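Local structure of putative transcriptional regulator (Streptomyces coelicolor, 2ZB9) at residues Y175-L178 / P184-D187; R100-V105 / Q169-V174; K62-P65 / A69-L72; T45-A50 / V55-L60; E34-E39 / G112-E117. The protein probably binds promoter or operator DNA as a dimeric, all-helical transcription factor of the TetR family, through an N-terminal helix-turn-helix domain. All coordinates share one frame; numbering follows the deposited sequence.

Contact 1: Y175-L178 / P184-D187; sequences YHRL and PVDD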
# COMPACT_ATOMS: atom_id res chain seq x y z
N TYR A 175 2.93 -3.34 3.16
CA TYR A 175 3.07 -2.79 1.82
C TYR A 175 3.12 -1.27 1.91
O TYR A 175 3.93 -0.62 1.24
CB TYR A 175 1.88 -3.19 0.94
CG TYR A 175 1.98 -4.56 0.30
CD1 TYR A 175 2.96 -4.84 -0.64
CD2 TYR A 175 1.07 -5.57 0.63
CE1 TYR A 175 3.04 -6.10 -1.24
CE2 TYR A 175 1.14 -6.83 0.04
CZ TYR A 175 2.13 -7.09 -0.90
OH TYR A 175 2.22 -8.34 -1.48
N HIS A 176 2.26 -0.69 2.74
CA HIS A 176 2.21 0.76 2.86
C HIS A 176 3.51 1.34 3.39
O HIS A 176 4.02 2.33 2.86
CB HIS A 176 1.05 1.18 3.76
CG HIS A 176 0.97 2.65 3.98
ND1 HIS A 176 1.33 3.25 5.17
CD2 HIS A 176 0.58 3.66 3.16
CE1 HIS A 176 1.16 4.56 5.07
NE2 HIS A 176 0.71 4.83 3.86
N ARG A 177 4.06 0.75 4.44
CA ARG A 177 5.30 1.26 4.99
C ARG A 177 6.42 1.02 3.97
O ARG A 177 7.39 1.78 3.92
CB ARG A 177 5.61 0.61 6.34
CG ARG A 177 6.67 1.36 7.13
CD ARG A 177 6.83 0.84 8.57
NE ARG A 177 5.84 1.38 9.51
CZ ARG A 177 5.99 1.37 10.83
NH1 ARG A 177 7.10 0.86 11.36
NH2 ARG A 177 5.05 1.87 11.63
N LEU A 178 6.28 -0.01 3.15
CA LEU A 178 7.28 -0.31 2.12
C LEU A 178 7.19 0.66 0.94
O LEU A 178 8.21 1.12 0.45
CB LEU A 178 7.13 -1.74 1.59
CG LEU A 178 7.65 -2.89 2.44
CD1 LEU A 178 7.19 -4.21 1.84
CD2 LEU A 178 9.17 -2.83 2.51
N PRO A 184 10.52 2.44 9.52
CA PRO A 184 11.16 1.17 9.16
C PRO A 184 10.26 -0.06 9.25
O PRO A 184 9.30 -0.09 10.03
CB PRO A 184 12.32 1.10 10.14
CG PRO A 184 11.71 1.68 11.39
CD PRO A 184 10.96 2.89 10.85
N VAL A 185 10.59 -1.06 8.44
CA VAL A 185 9.86 -2.32 8.43
C VAL A 185 10.75 -3.38 9.07
O VAL A 185 11.58 -4.00 8.40
CB VAL A 185 9.52 -2.76 6.99
CG1 VAL A 185 8.84 -4.12 7.02
CG2 VAL A 185 8.63 -1.74 6.33
N ASP A 186 10.58 -3.60 10.37
CA ASP A 186 11.37 -4.59 11.07
C ASP A 186 10.50 -5.58 11.83
O ASP A 186 9.27 -5.56 11.72
CB ASP A 186 12.34 -3.90 12.04
CG ASP A 186 11.67 -2.84 12.87
OD1 ASP A 186 10.58 -3.10 13.43
OD2 ASP A 186 12.23 -1.73 12.99
N ASP A 187 11.14 -6.45 12.61
CA ASP A 187 10.42 -7.46 13.37
C ASP A 187 9.51 -6.86 14.43
O ASP A 187 8.45 -7.41 14.73
CB ASP A 187 11.41 -8.43 14.03
CG ASP A 187 10.73 -9.66 14.60
OD1 ASP A 187 10.04 -10.36 13.83
OD2 ASP A 187 10.88 -9.92 15.82
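The connection between the last two helices of the C-terminal domain is fastened here, where Arg177 on helix 163-179 meets Pro184 and Val185 in the loop that leads to helix 187-199. Arg177 NH1 donates to Pro184 O at 2.7 Å, a nearly straight bond with 167° at the hydrogen. The carbonyl oxygen lies at the edge of the guanidinium, in its plane, and the donor is tilted 15° from the carbonyl plane. With CG anti to the backbone N (chi1 -164°) and the chain bent at chi3, the stem of Arg177 runs past Val185 before the head turns to the carbonyl. CG meets Val185 CG2 at 3.8 Å on the way, and CD comes to 3.0 Å from Pro184 O. From the next residue, Leu178 CD2 touches the same methyl, Val185 CG2, at 4.0 Å, the two side chains crossing at about a right angle. The guanidinium has further partners: NH2 forms a salt bridge with Asp168 of the second subunit, and Phe189 gives a cation-pi contact. With alanine in place of Arg177, Pro184 O would probably lose its donor, and Asp168 of the second subunit this charged mate. Asp186 then caps the next helix through Phe189 N, in the loop joining the last two helices, beside the subunit interface of a TetR-type C-terminal domain.

Contact 2: R100-V105 / Q169-V174; sequences RAFTHV and QLWGAV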
# COMPACT_ATOMS: atom_id res chain seq x y z
N ARG A 100 6.70 -12.82 9.05
CA ARG A 100 8.17 -12.70 9.11
C ARG A 100 8.82 -13.20 7.83
O ARG A 100 9.78 -12.61 7.34
CB ARG A 100 8.72 -13.45 10.33
CG ARG A 100 8.59 -12.64 11.62
CD ARG A 100 8.78 -13.47 12.88
NE ARG A 100 8.54 -12.63 14.05
CZ ARG A 100 8.25 -13.08 15.27
NH1 ARG A 100 8.16 -14.39 15.51
NH2 ARG A 100 8.04 -12.22 16.25
N ALA A 101 8.30 -14.29 7.27
CA ALA A 101 8.84 -14.81 6.02
C ALA A 101 8.54 -13.76 4.94
O ALA A 101 9.37 -13.50 4.06
CB ALA A 101 8.19 -16.15 5.68
N PHE A 102 7.37 -13.15 5.02
CA PHE A 102 6.96 -12.12 4.07
C PHE A 102 7.90 -10.93 4.16
O PHE A 102 8.36 -10.41 3.15
CB PHE A 102 5.53 -11.67 4.38
CG PHE A 102 5.03 -10.56 3.50
CD1 PHE A 102 4.79 -10.79 2.15
CD2 PHE A 102 4.78 -9.30 4.01
CE1 PHE A 102 4.30 -9.77 1.32
CE2 PHE A 102 4.29 -8.27 3.20
CZ PHE A 102 4.05 -8.51 1.85
N THR A 103 8.16 -10.49 5.39
CA THR A 103 9.05 -9.37 5.63
C THR A 103 10.46 -9.66 5.12
O THR A 103 11.11 -8.79 4.54
CB THR A 103 9.10 -9.02 7.13
OG1 THR A 103 7.83 -8.45 7.51
CG2 THR A 103 10.20 -8.01 7.43
N HIS A 104 10.93 -10.88 5.33
CA HIS A 104 12.25 -11.26 4.87
C HIS A 104 12.30 -11.12 3.35
O HIS A 104 13.21 -10.52 2.79
CB HIS A 104 12.56 -12.70 5.26
CG HIS A 104 13.87 -13.20 4.71
ND1 HIS A 104 15.08 -12.91 5.29
CD2 HIS A 104 14.14 -13.94 3.61
CE1 HIS A 104 16.05 -13.44 4.57
NE2 HIS A 104 15.51 -14.07 3.54
N VAL A 105 11.30 -11.68 2.67
CA VAL A 105 11.23 -11.60 1.22
C VAL A 105 11.21 -10.16 0.73
O VAL A 105 11.96 -9.79 -0.18
CB VAL A 105 9.96 -12.30 0.67
CG1 VAL A 105 9.75 -11.93 -0.80
CG2 VAL A 105 10.09 -13.81 0.81
N GLN A 169 -4.96 -4.87 7.21
CA GLN A 169 -4.36 -4.37 8.45
C GLN A 169 -3.09 -5.11 8.84
O GLN A 169 -2.44 -4.77 9.83
CB GLN A 169 -5.39 -4.40 9.58
CG GLN A 169 -6.50 -3.38 9.36
CD GLN A 169 -7.47 -3.31 10.52
OE1 GLN A 169 -8.25 -4.23 10.74
NE2 GLN A 169 -7.43 -2.22 11.26
N LEU A 170 -2.74 -6.13 8.06
CA LEU A 170 -1.52 -6.88 8.29
C LEU A 170 -0.59 -6.63 7.10
O LEU A 170 0.26 -5.75 7.15
CB LEU A 170 -1.78 -8.39 8.40
CG LEU A 170 -2.26 -9.02 9.71
CD1 LEU A 170 -1.63 -8.29 10.90
CD2 LEU A 170 -3.75 -8.97 9.79
N TRP A 171 -0.77 -7.40 6.04
CA TRP A 171 0.05 -7.26 4.84
C TRP A 171 -0.07 -5.86 4.22
O TRP A 171 0.92 -5.27 3.81
CB TRP A 171 -0.35 -8.34 3.83
CG TRP A 171 -0.11 -9.71 4.39
CD1 TRP A 171 1.09 -10.38 4.43
CD2 TRP A 171 -1.03 -10.51 5.15
NE1 TRP A 171 0.97 -11.52 5.18
CE2 TRP A 171 -0.31 -11.63 5.63
CE3 TRP A 171 -2.39 -10.37 5.47
CZ2 TRP A 171 -0.92 -12.61 6.43
CZ3 TRP A 171 -2.99 -11.36 6.27
CH2 TRP A 171 -2.25 -12.46 6.74
N GLY A 172 -1.29 -5.33 4.17
CA GLY A 172 -1.48 -4.00 3.60
C GLY A 172 -0.65 -2.96 4.33
O GLY A 172 -0.10 -2.05 3.71
N ALA A 173 -0.59 -3.08 5.66
CA ALA A 173 0.18 -2.16 6.50
C ALA A 173 1.66 -2.24 6.15
O ALA A 173 2.36 -1.23 6.16
CB ALA A 173 -0.01 -2.51 7.98
N VAL A 174 2.14 -3.45 5.87
CA VAL A 174 3.54 -3.65 5.50
C VAL A 174 3.80 -3.03 4.12
O VAL A 174 4.77 -2.29 3.94
CB VAL A 174 3.90 -5.16 5.42
CG1 VAL A 174 5.37 -5.33 5.02
CG2 VAL A 174 3.62 -5.84 6.75
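Two helical segments, 100-105 of helix 91-108 and 169-174 of helix 163-179, face each other with their nearest CA atoms, those of Phe102 and Trp171, 8.5 Å apart. No hydrogen bond joins them, and the space between the backbones is bridged by three buried side chains. Phe102 extends from its helix with CG anti to the backbone N (chi1 177°), which carries the ring across to the other segment. Trp171 presents the edge of its five-membered ring to one face of Phe102, a T-shaped stack with centroids 5.1 Å apart and planes at 79°. The touching atom is Trp171 CD1, which stands 3.8 Å above the phenyl plane, displaced toward the rim. Val174, one turn further along, meets the phenyl ring at Phe102 CE2, with Val174 CG1 at 3.6 Å. The indole nitrogen is bonded to Gln98 on helix 91-108, tying the polar part of the ring to the same helix that supplies Phe102. Tyr175 adds another edge-to-face partner to Phe102, and Leu83 of helix 67-83 also packs on it. Such an aromatic cluster between helices belongs to the hydrophobic core of the all-helical C-terminal domain of TetR-family regulators.

Contact 3: K62-P65 / A69-L72; sequences KWWP and ALAL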
# COMPACT_ATOMS: atom_id res chain seq x y z
N LYS A 62 1.58 -17.59 -25.95
CA LYS A 62 0.25 -18.15 -25.73
C LYS A 62 -0.15 -18.17 -24.26
O LYS A 62 -1.29 -17.88 -23.91
CB LYS A 62 0.17 -19.59 -26.26
CG LYS A 62 0.37 -19.76 -27.75
CD LYS A 62 0.22 -21.23 -28.10
CE LYS A 62 0.52 -21.51 -29.56
NZ LYS A 62 0.41 -22.98 -29.82
N TRP A 63 0.80 -18.53 -23.40
CA TRP A 63 0.54 -18.60 -21.97
C TRP A 63 0.63 -17.26 -21.24
O TRP A 63 -0.06 -17.04 -20.25
CB TRP A 63 1.48 -19.60 -21.30
CG TRP A 63 1.27 -21.01 -21.73
CD1 TRP A 63 0.09 -21.59 -22.10
CD2 TRP A 63 2.24 -22.06 -21.74
NE1 TRP A 63 0.26 -22.93 -22.34
CE2 TRP A 63 1.58 -23.25 -22.12
CE3 TRP A 63 3.61 -22.12 -21.45
CZ2 TRP A 63 2.24 -24.47 -22.24
CZ3 TRP A 63 4.27 -23.34 -21.56
CH2 TRP A 63 3.58 -24.50 -21.95
N TRP A 64 1.49 -16.38 -21.73
CA TRP A 64 1.66 -15.07 -21.11
C TRP A 64 1.61 -13.99 -22.18
O TRP A 64 2.60 -13.74 -22.87
CB TRP A 64 2.98 -15.01 -20.34
CG TRP A 64 3.04 -16.04 -19.26
CD1 TRP A 64 2.40 -16.00 -18.05
CD2 TRP A 64 3.70 -17.30 -19.32
NE1 TRP A 64 2.62 -17.17 -17.36
CE2 TRP A 64 3.42 -17.99 -18.12
CE3 TRP A 64 4.51 -17.93 -20.28
CZ2 TRP A 64 3.91 -19.27 -17.85
CZ3 TRP A 64 5.00 -19.21 -20.02
CH2 TRP A 64 4.69 -19.86 -18.81
N PRO A 65 0.45 -13.34 -22.32
CA PRO A 65 0.22 -12.28 -23.30
C PRO A 65 1.11 -11.05 -23.17
O PRO A 65 1.17 -10.22 -24.07
CB PRO A 65 -1.26 -11.96 -23.10
CG PRO A 65 -1.43 -12.16 -21.62
CD PRO A 65 -0.71 -13.48 -21.43
N ALA A 69 2.55 -10.04 -17.32
CA ALA A 69 1.96 -11.30 -16.91
C ALA A 69 3.03 -12.36 -16.69
O ALA A 69 2.92 -13.19 -15.77
CB ALA A 69 0.97 -11.79 -17.97
N LEU A 70 4.07 -12.33 -17.52
CA LEU A 70 5.16 -13.30 -17.40
C LEU A 70 5.87 -13.12 -16.06
O LEU A 70 6.08 -14.08 -15.32
CB LEU A 70 6.16 -13.12 -18.54
CG LEU A 70 7.32 -14.11 -18.57
CD1 LEU A 70 6.80 -15.52 -18.84
CD2 LEU A 70 8.31 -13.71 -19.65
N ALA A 71 6.24 -11.88 -15.75
CA ALA A 71 6.92 -11.59 -14.50
C ALA A 71 6.07 -11.92 -13.28
O ALA A 71 6.55 -12.58 -12.36
CB ALA A 71 7.34 -10.13 -14.47
N LEU A 72 4.82 -11.46 -13.26
CA LEU A 72 3.92 -11.70 -12.13
C LEU A 72 3.66 -13.18 -11.85
O LEU A 72 3.68 -13.61 -10.70
CB LEU A 72 2.57 -11.00 -12.33
CG LEU A 72 2.31 -9.54 -11.93
CD1 LEU A 72 2.92 -9.25 -10.56
CD2 LEU A 72 2.87 -8.60 -12.96
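Trp64 and Leu70 make the closest side-chain contact between segments 62-65 and 69-72, with Leu70 CD1 resting 3.6 Å from Trp64 CD2. The methyl lies 3.4 Å above the indole plane, displaced toward the rim, and the two side chains cross at about a right angle. On the opposite face of the same ring sits Trp63 CB, 3.6 Å from the plane, sandwiching the indole between its own sequence neighbour and the following helix. Leu70 reaches the ring because its CG is anti to the backbone N (chi1 -177°), which brings CD1 over the indole. Ala69 completes the first shell: its carbonyl oxygen is 3.7 Å from Trp64 CD1, and its CB is 4.2 Å from Pro65 CD. Beyond this first shell, Trp64 NE1 is hydrogen-bonded to Asp73, further along the helix that carries Leu70, and this bond should limit rotation of the buried ring. The backbone prepares the arrangement, since Trp64 is the first residue after helix 57-63 to abandon helical angles. Val28 and Leu29 of helix 20-39 press on Trp64, while Val32 of that helix, together with Phe46 and Val49 of helix 46-53, packs on Leu70. Leu135 of helix 126-153 packs on Ala69 and Leu72. The contact lies where helix 57-63 gives way to helix 67-83, between helices 20-39, 46-53 and 126-153.

Contact 4: T45-A50 / V55-L60; sequences TFERVA and VSKTTL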
# COMPACT_ATOMS: atom_id res chain seq x y z
N THR A 45 12.94 -11.13 -20.37
CA THR A 45 12.46 -11.05 -21.74
C THR A 45 11.96 -12.42 -22.19
O THR A 45 12.43 -13.45 -21.70
CB THR A 45 13.56 -10.61 -22.74
OG1 THR A 45 14.54 -11.65 -22.83
CG2 THR A 45 14.23 -9.31 -22.30
N PHE A 46 11.03 -12.43 -23.13
CA PHE A 46 10.50 -13.69 -23.66
C PHE A 46 11.62 -14.45 -24.37
O PHE A 46 11.72 -15.67 -24.26
CB PHE A 46 9.35 -13.40 -24.63
CG PHE A 46 8.04 -13.10 -23.94
CD1 PHE A 46 7.14 -14.12 -23.67
CD2 PHE A 46 7.72 -11.80 -23.56
CE1 PHE A 46 5.93 -13.86 -23.03
CE2 PHE A 46 6.51 -11.53 -22.91
CZ PHE A 46 5.61 -12.56 -22.65
N GLU A 47 12.48 -13.71 -25.08
CA GLU A 47 13.60 -14.30 -25.80
C GLU A 47 14.58 -14.97 -24.85
O GLU A 47 15.16 -16.02 -25.15
CB GLU A 47 14.34 -13.22 -26.60
CG GLU A 47 14.18 -13.31 -28.11
CD GLU A 47 13.44 -12.12 -28.71
OE1 GLU A 47 13.40 -11.99 -29.95
OE2 GLU A 47 12.88 -11.31 -27.93
N ARG A 48 14.76 -14.35 -23.69
CA ARG A 48 15.67 -14.87 -22.67
C ARG A 48 15.09 -16.13 -22.03
O ARG A 48 15.79 -17.12 -21.82
CB ARG A 48 15.90 -13.78 -21.62
CG ARG A 48 16.88 -14.12 -20.52
CD ARG A 48 18.32 -13.93 -20.94
NE ARG A 48 19.22 -14.25 -19.83
CZ ARG A 48 19.55 -13.40 -18.86
NH1 ARG A 48 19.08 -12.16 -18.85
NH2 ARG A 48 20.35 -13.81 -17.88
N VAL A 49 13.80 -16.08 -21.71
CA VAL A 49 13.12 -17.23 -21.10
C VAL A 49 13.09 -18.41 -22.08
O VAL A 49 13.31 -19.56 -21.69
CB VAL A 49 11.67 -16.87 -20.70
CG1 VAL A 49 10.92 -18.14 -20.27
CG2 VAL A 49 11.69 -15.85 -19.57
N ALA A 50 12.80 -18.12 -23.34
CA ALA A 50 12.74 -19.16 -24.35
C ALA A 50 14.10 -19.85 -24.51
O ALA A 50 14.17 -21.07 -24.62
CB ALA A 50 12.30 -18.58 -25.68
N VAL A 55 11.99 -23.77 -24.56
CA VAL A 55 10.62 -23.73 -25.07
C VAL A 55 10.50 -22.52 -25.99
O VAL A 55 10.96 -21.43 -25.65
CB VAL A 55 9.61 -23.64 -23.91
CG1 VAL A 55 8.17 -23.57 -24.46
CG2 VAL A 55 9.77 -24.86 -22.99
N SER A 56 9.87 -22.70 -27.15
CA SER A 56 9.72 -21.62 -28.12
C SER A 56 8.90 -20.44 -27.62
O SER A 56 8.00 -20.60 -26.80
CB SER A 56 9.10 -22.14 -29.41
OG SER A 56 7.76 -22.54 -29.19
N LYS A 57 9.21 -19.26 -28.13
CA LYS A 57 8.49 -18.05 -27.76
C LYS A 57 7.02 -18.17 -28.12
O LYS A 57 6.15 -17.64 -27.42
CB LYS A 57 9.10 -16.84 -28.47
CG LYS A 57 10.52 -16.52 -28.03
CD LYS A 57 11.24 -15.65 -29.06
CE LYS A 57 10.53 -14.32 -29.28
NZ LYS A 57 11.18 -13.55 -30.38
N THR A 58 6.74 -18.86 -29.22
CA THR A 58 5.37 -19.07 -29.68
C THR A 58 4.51 -19.59 -28.55
O THR A 58 3.42 -19.08 -28.28
CB THR A 58 5.32 -20.09 -30.84
OG1 THR A 58 6.01 -19.55 -31.97
CG2 THR A 58 3.87 -20.39 -31.22
N THR A 59 5.01 -20.62 -27.88
CA THR A 59 4.31 -21.22 -26.76
C THR A 59 4.24 -20.22 -25.60
O THR A 59 3.21 -20.10 -24.93
CB THR A 59 5.03 -22.49 -26.30
OG1 THR A 59 5.21 -23.36 -27.43
CG2 THR A 59 4.22 -23.21 -25.25
N LEU A 60 5.34 -19.51 -25.37
CA LEU A 60 5.41 -18.52 -24.29
C LEU A 60 4.34 -17.44 -24.46
O LEU A 60 3.59 -17.13 -23.53
CB LEU A 60 6.80 -17.88 -24.27
CG LEU A 60 7.88 -18.43 -23.34
CD1 LEU A 60 7.77 -19.94 -23.17
CD2 LEU A 60 9.23 -18.03 -23.89
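Leu60 packs against Phe46, Val49 and Ala50 on the inner side of this contact, which joins the two helices of the predicted helix-turn-helix. Leu60 CD2 is 3.6 Å from Ala50 CB and 4.0 Å from Val49 CG1, wedging its methyl against the first helix. Its CB lies 3.8 Å from Phe46 CD1, in the plane of the phenyl ring, and therefore meets an edge of Phe46. Near the turn the backbones come close, the CA atoms of Ala50 and Val55 being 5.1 Å apart. Here Val55 O receives a CA-H...O contact from Ala50 CA at 3.2 Å, and Ala50 CB also lies 3.1 Å from Val55 O, an approach consistent with the small side chain.

The outer side is built differently, from two long chains nearer the solvent. Glu47 and Lys57 cross at a slant, their stems touching as well, and join in a salt bridge with Lys57 NZ 2.7 Å from Glu47 OE1. The ammonium stands above the carboxylate plane, 83° out of it. A bend at chi3 (60°) brings the lysine back toward helix 46-53, and its CG meanwhile covers Ala50 CB at 3.6 Å. A serine in place of Lys57 would probably leave Glu47 without its charged mate and partly uncover the Ala50 methyl. The contact thus combines an apolar core around Leu60 with one ion pair across its outer flank.

Contact 5: E34-E39 / G112-E117; sequences ELLLTE and GRILTE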
# COMPACT_ATOMS: atom_id res chain seq x y z
N GLU A 34 13.68 -17.70 -11.44
CA GLU A 34 15.13 -17.68 -11.24
C GLU A 34 15.76 -16.42 -11.85
O GLU A 34 16.60 -15.77 -11.22
CB GLU A 34 15.76 -18.93 -11.86
CG GLU A 34 16.87 -18.65 -12.86
CD GLU A 34 16.77 -19.50 -14.13
OE1 GLU A 34 17.01 -20.73 -14.05
OE2 GLU A 34 16.45 -18.93 -15.20
N LEU A 35 15.37 -16.10 -13.07
CA LEU A 35 15.89 -14.93 -13.77
C LEU A 35 15.40 -13.65 -13.09
O LEU A 35 16.18 -12.73 -12.83
CB LEU A 35 15.43 -14.95 -15.22
CG LEU A 35 15.93 -13.84 -16.15
CD1 LEU A 35 17.45 -13.84 -16.19
CD2 LEU A 35 15.35 -14.06 -17.55
N LEU A 36 14.11 -13.61 -12.80
CA LEU A 36 13.49 -12.46 -12.17
C LEU A 36 14.15 -12.11 -10.83
O LEU A 36 14.50 -10.96 -10.59
CB LEU A 36 12.00 -12.74 -11.98
CG LEU A 36 11.04 -11.61 -11.61
CD1 LEU A 36 11.15 -10.50 -12.63
CD2 LEU A 36 9.63 -12.17 -11.56
N LEU A 37 14.33 -13.11 -9.97
CA LEU A 37 14.92 -12.88 -8.65
C LEU A 37 16.41 -12.60 -8.61
O LEU A 37 16.91 -12.06 -7.62
CB LEU A 37 14.61 -14.08 -7.73
CG LEU A 37 13.46 -13.94 -6.73
CD1 LEU A 37 12.20 -13.41 -7.41
CD2 LEU A 37 13.21 -15.30 -6.09
N THR A 38 17.14 -12.95 -9.67
CA THR A 38 18.58 -12.69 -9.67
C THR A 38 18.96 -11.48 -10.51
O THR A 38 19.93 -10.79 -10.20
CB THR A 38 19.38 -13.89 -10.21
OG1 THR A 38 19.12 -14.05 -11.61
CG2 THR A 38 18.98 -15.16 -9.50
N GLU A 39 18.19 -11.21 -11.56
CA GLU A 39 18.49 -10.09 -12.44
C GLU A 39 17.49 -8.94 -12.50
O GLU A 39 17.79 -7.89 -13.05
CB GLU A 39 18.76 -10.62 -13.85
CG GLU A 39 20.04 -11.43 -13.94
CD GLU A 39 20.34 -11.93 -15.34
OE1 GLU A 39 20.21 -11.14 -16.30
OE2 GLU A 39 20.72 -13.11 -15.47
N GLY A 112 11.30 -7.76 -2.90
CA GLY A 112 10.62 -6.58 -2.39
C GLY A 112 10.57 -5.47 -3.42
O GLY A 112 9.50 -4.94 -3.73
N ARG A 113 11.73 -5.13 -3.97
CA ARG A 113 11.82 -4.09 -4.98
C ARG A 113 11.06 -4.46 -6.25
O ARG A 113 10.37 -3.63 -6.85
CB ARG A 113 13.30 -3.81 -5.30
CG ARG A 113 13.55 -2.90 -6.49
CD ARG A 113 13.85 -3.70 -7.77
NE ARG A 113 12.82 -3.52 -8.79
CZ ARG A 113 12.82 -4.11 -9.99
NH1 ARG A 113 13.81 -4.94 -10.32
NH2 ARG A 113 11.84 -3.87 -10.85
N ILE A 114 11.18 -5.72 -6.67
CA ILE A 114 10.49 -6.20 -7.86
C ILE A 114 8.99 -5.94 -7.76
O ILE A 114 8.37 -5.37 -8.66
CB ILE A 114 10.72 -7.72 -8.06
CG1 ILE A 114 12.11 -7.97 -8.64
CG2 ILE A 114 9.63 -8.32 -8.95
CD1 ILE A 114 12.51 -9.44 -8.67
N LEU A 115 8.40 -6.35 -6.64
CA LEU A 115 6.96 -6.19 -6.44
C LEU A 115 6.52 -4.73 -6.28
O LEU A 115 5.53 -4.32 -6.88
CB LEU A 115 6.54 -7.02 -5.22
CG LEU A 115 5.17 -7.68 -5.19
CD1 LEU A 115 4.93 -8.47 -6.47
CD2 LEU A 115 5.11 -8.60 -3.98
N THR A 116 7.24 -3.95 -5.48
CA THR A 116 6.88 -2.55 -5.27
C THR A 116 6.97 -1.73 -6.56
O THR A 116 6.19 -0.80 -6.76
CB THR A 116 7.78 -1.86 -4.20
OG1 THR A 116 9.16 -1.99 -4.57
CG2 THR A 116 7.57 -2.49 -2.83
N GLU A 117 7.90 -2.08 -7.43
CA GLU A 117 8.03 -1.36 -8.69
C GLU A 117 6.91 -1.74 -9.64
O GLU A 117 6.52 -0.94 -10.49
CB GLU A 117 9.40 -1.60 -9.32
CG GLU A 117 10.53 -0.92 -8.53
CD GLU A 117 11.85 -0.88 -9.29
OE1 GLU A 117 12.84 -0.36 -8.72
OE2 GLU A 117 11.90 -1.36 -10.44
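Ile114 dominates this contact, setting its CD1 methyl against Leu36 and Leu37 of helix 20-39. The isoleucine points toward that helix, and CG1 lies anti to the carbonyl carbon (chi1 -78°) with the chain extended beyond it (chi2 171°), which makes CD1 the leading atom. This methyl touches Leu36 at two places. It lies 3.9 Å from Leu36 CG, where the two side chains run obliquely to one another, and 3.2 Å from the carbonyl oxygen Leu36 O, an approach of methyl to backbone. Leu36, second in buried surface, carries its branch on a CG anti to the backbone N and offers the branch point itself to the isoleucine. Leu37 contributes less: its CD1 stands 4.2 Å from Ile114 CD1, with the side chains crossing at about a right angle. No hydrogen bond spans the two segments, whose nearest CA atoms, in Leu37 and Ile114, are 8.1 Å apart; the meeting is made by the Ile114 methyl with apolar side chains and one backbone carbonyl. Within the same helix, Ile114 CG1 lies over one face of the Arg113 guanidinium, 3.8 Å above the plane. Thr41 in the loop after helix 20-39 packs on Leu36 and Ile114. The contact therefore joins the first helix of the DNA-binding domain to helix 110-122 of the C-terminal domain, with Tyr75 of helix 67-83 touching Leu36, Leu37 and Ile114.

Contacts 3 and 4 share helix 57-63 in the DNA-binding domain, their centres about 10 Å apart; Phe46 and Val49 of contact 4 touch Trp64 and Leu70 of contact 3. Contacts 1 and 2 share helix 163-179 in the C-terminal domain, with centres about 7 Å apart, joined by the Arg100-Asp187 salt bridge. The two pairs lie on opposite sides of the chain's centre, their centres 26 to 36 Å apart. Along the chain contact 4 precedes contact 3, contact 5 encloses both and alternates with contact 2, and contact 1 comes last. Contact 5 touches contacts 1, 3 and 4 and thus ties the DNA-binding domain to the C-terminal domain.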